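Local coordinates for Lin0861 protein (Listeria innocua, PDB 3O60), which is of unknown function but is probably a TetR-like transcriptional regulator with an N-terminal helix-turn-helix DNA-binding domain, at residues 98-101 with 102-106. Numbering follows the deposited sequence.
Sequences LRTI and QKNPL. With SO4 (sulfate ion), chain C.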
ATOM      1  N   LEU A  98      -1.102 -11.877  -4.363  1.00 53.56           N
ATOM      2  CA  LEU A  98      -2.404 -12.202  -3.874  1.00 53.49           C
ATOM      3  C   LEU A  98      -2.996 -11.059  -3.145  1.00 56.67           C
ATOM      4  O   LEU A  98      -4.089 -10.648  -3.431  1.00 58.50           O
ATOM      5  CB  LEU A  98      -2.309 -13.333  -2.906  1.00 55.85           C
ATOM      6  CG  LEU A  98      -2.014 -14.704  -3.465  1.00 57.72           C
ATOM      7  CD1 LEU A  98      -2.560 -15.724  -2.536  1.00 61.42           C
ATOM      8  CD2 LEU A  98      -2.587 -14.868  -4.820  1.00 52.72           C
ATOM      9  N   ARG A  99      -2.273 -10.571  -2.160  1.00 56.09           N
ATOM     10  CA  ARG A  99      -2.698  -9.445  -1.344  1.00 55.66           C
ATOM     11  C   ARG A  99      -3.216  -8.306  -2.148  1.00 55.26           C
ATOM     12  O   ARG A  99      -4.033  -7.550  -1.713  1.00 56.15           O
ATOM     13  CB  ARG A  99      -1.515  -8.912  -0.572  1.00 55.22           C
ATOM     14  CG  ARG A  99      -1.233  -9.619   0.700  1.00 56.65           C
ATOM     15  CD  ARG A  99      -0.176  -8.916   1.441  1.00 53.90           C
ATOM     16  NE  ARG A  99       0.990  -9.739   1.612  1.00 55.11           N
ATOM     17  CZ  ARG A  99       2.200  -9.347   1.294  1.00 54.47           C
ATOM     18  NH1 ARG A  99       2.385  -8.158   0.798  1.00 52.23           N
ATOM     19  NH2 ARG A  99       3.219 -10.141   1.457  1.00 54.37           N
ATOM     20  N   THR A 100      -2.695  -8.175  -3.336  1.00 56.76           N
ATOM     21  CA  THR A 100      -3.025  -7.080  -4.176  1.00 55.85           C
ATOM     22  C   THR A 100      -4.317  -7.353  -4.862  1.00 54.46           C
ATOM     23  O   THR A 100      -5.063  -6.477  -5.109  1.00 55.17           O
ATOM     24  CB  THR A 100      -1.942  -6.911  -5.186  1.00 56.35           C
ATOM     25  OG1 THR A 100      -0.735  -6.635  -4.493  1.00 57.66           O
ATOM     26  CG2 THR A 100      -2.231  -5.766  -6.059  1.00 54.79           C
ATOM     27  N   ILE A 101      -4.606  -8.585  -5.176  1.00 51.67           N
ATOM     28  CA  ILE A 101      -5.863  -8.844  -5.810  1.00 52.86           C
ATOM     29  C   ILE A 101      -6.946  -8.603  -4.792  1.00 53.89           C
ATOM     30  O   ILE A 101      -8.012  -8.140  -5.084  1.00 53.98           O
ATOM     31  CB  ILE A 101      -5.918 -10.256  -6.347  1.00 52.40           C
ATOM     32  CG1 ILE A 101      -4.846 -10.435  -7.388  1.00 52.21           C
ATOM     33  CG2 ILE A 101      -7.201 -10.489  -7.015  1.00 49.99           C
ATOM     34  CD1 ILE A 101      -4.687 -11.788  -7.825  1.00 48.92           C
ATOM     35  N   GLN A 102      -6.647  -8.925  -3.565  1.00 52.75           N
ATOM     36  CA  GLN A 102      -7.586  -8.760  -2.459  1.00 53.50           C
ATOM     37  C   GLN A 102      -7.826  -7.297  -2.078  1.00 56.04           C
ATOM     38  O   GLN A 102      -8.941  -6.900  -1.755  1.00 55.67           O
ATOM     39  CB  GLN A 102      -7.139  -9.580  -1.251  1.00 52.91           C
ATOM     40  CG  GLN A 102      -8.260 -10.381  -0.609  1.00 56.81           C
ATOM     41  CD  GLN A 102      -8.498 -11.717  -1.278  1.00 51.38           C
ATOM     42  OE1 GLN A 102      -7.607 -12.547  -1.354  1.00 53.08           O
ATOM     43  NE2 GLN A 102      -9.711 -11.933  -1.750  1.00 45.78           N
ATOM     44  N   LYS A 103      -6.748  -6.524  -2.063  1.00 54.04           N
ATOM     45  CA  LYS A 103      -6.784  -5.100  -1.750  1.00 53.41           C
ATOM     46  C   LYS A 103      -7.576  -4.293  -2.768  1.00 55.83           C
ATOM     47  O   LYS A 103      -8.250  -3.329  -2.429  1.00 55.14           O
ATOM     48  CB  LYS A 103      -5.364  -4.550  -1.638  1.00 51.51           C
ATOM     49  CG  LYS A 103      -5.271  -3.166  -1.034  1.00 51.95           C
ATOM     50  CD  LYS A 103      -3.838  -2.696  -0.999  1.00 50.64           C
ATOM     51  CE  LYS A 103      -2.900  -3.877  -0.931  1.00 52.87           C
ATOM     52  NZ  LYS A 103      -1.511  -3.510  -1.277  1.00 54.96           N
ATOM     53  N   ASN A 104      -7.504  -4.721  -4.018  1.00 54.51           N
ATOM     54  CA  ASN A 104      -7.997  -3.954  -5.151  1.00 53.05           C
ATOM     55  C   ASN A 104      -9.229  -4.533  -5.831  1.00 52.98           C
ATOM     56  O   ASN A 104      -9.380  -4.442  -7.039  1.00 51.18           O
ATOM     57  CB  ASN A 104      -6.880  -3.714  -6.157  1.00 51.16           C
ATOM     58  CG  ASN A 104      -5.866  -2.721  -5.659  1.00 52.17           C
ATOM     59  OD1 ASN A 104      -5.072  -3.023  -4.777  1.00 51.41           O
ATOM     60  ND2 ASN A 104      -5.891  -1.524  -6.215  1.00 53.24           N
ATOM     61  N   PRO A 105     -10.135  -5.081  -5.036  1.00 54.15           N
ATOM     62  CA  PRO A 105     -11.326  -5.737  -5.567  1.00 53.02           C
ATOM     63  C   PRO A 105     -12.176  -4.764  -6.351  1.00 52.29           C
ATOM     64  O   PRO A 105     -12.746  -5.132  -7.363  1.00 55.54           O
ATOM     65  CB  PRO A 105     -12.067  -6.165  -4.307  1.00 52.12           C
ATOM     66  CG  PRO A 105     -11.674  -5.177  -3.303  1.00 53.91           C
ATOM     67  CD  PRO A 105     -10.252  -4.827  -3.593  1.00 52.83           C
ATOM     68  N   LEU A 106     -12.252  -3.529  -5.883  1.00 52.60           N
ATOM     69  CA  LEU A 106     -13.030  -2.510  -6.562  1.00 55.69           C
ATOM     70  C   LEU A 106     -12.479  -2.226  -7.949  1.00 55.37           C
ATOM     71  O   LEU A 106     -13.229  -2.061  -8.899  1.00 55.88           O
ATOM     72  CB  LEU A 106     -13.034  -1.228  -5.737  1.00 58.61           C
ATOM     73  CG  LEU A 106     -14.268  -0.343  -5.865  1.00 63.47           C
ATOM     74  CD1 LEU A 106     -15.439  -1.138  -6.400  1.00 58.76           C
ATOM     75  CD2 LEU A 106     -14.600   0.272  -4.522  1.00 63.78           C
TER
HETATM   76  S   SO4 C 186      -0.466 -13.046   3.758  1.00 77.44           S
HETATM   77  O1  SO4 C 186      -0.377 -12.743   2.331  1.00 67.86           O
HETATM   78  O2  SO4 C 186       0.907 -13.004   4.265  1.00 73.87           O
HETATM   79  O3  SO4 C 186      -1.370 -12.096   4.422  1.00 66.76           O
HETATM   80  O4  SO4 C 186      -1.007 -14.389   3.980  1.00 75.56           O
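Lys103 N donates to Arg99 O at 2.9 Å, the shortest of three successive i to i+4 backbone bonds that carry helix 90-103 to its end. One residue earlier Gln102 N reaches Leu98 O at 3.1 Å, and one later Asn104 N meets Thr100 O at 3.2 Å with a more bent N-H...O angle of 138°. The Asn104 side chain runs alongside that of Thr100, with its OD1 4.2 Å from Thr100 CG2; Thr100 OG1 turns back to bond Leu96 O. With chi1 at -168° the Lys103 chain starts out extended from the backbone N, then bends at chi3 (-27°), which brings CE to 3.9 Å from Arg99 O, while NZ forms a salt bridge with Glu82 OE1 of helix 65-84. Sulfate O1, probably from the crystallisation liquor, lies at the edge of the Arg99 guanidinium, in its plane, and takes a weak 3.4 Å bond from Arg99 NE. Leu98 and Ile101 pack on Leu156 of helix 144-162, while Thr100 touches Phe79 of helix 65-84. Asn104 both ends helix 90-103 and takes the N-cap position of helix 105-114, with Pro105 in the first turn: a helix-to-helix junction consistent with the all-helical C-terminal ligand-binding and dimerisation domain of TetR-like regulators.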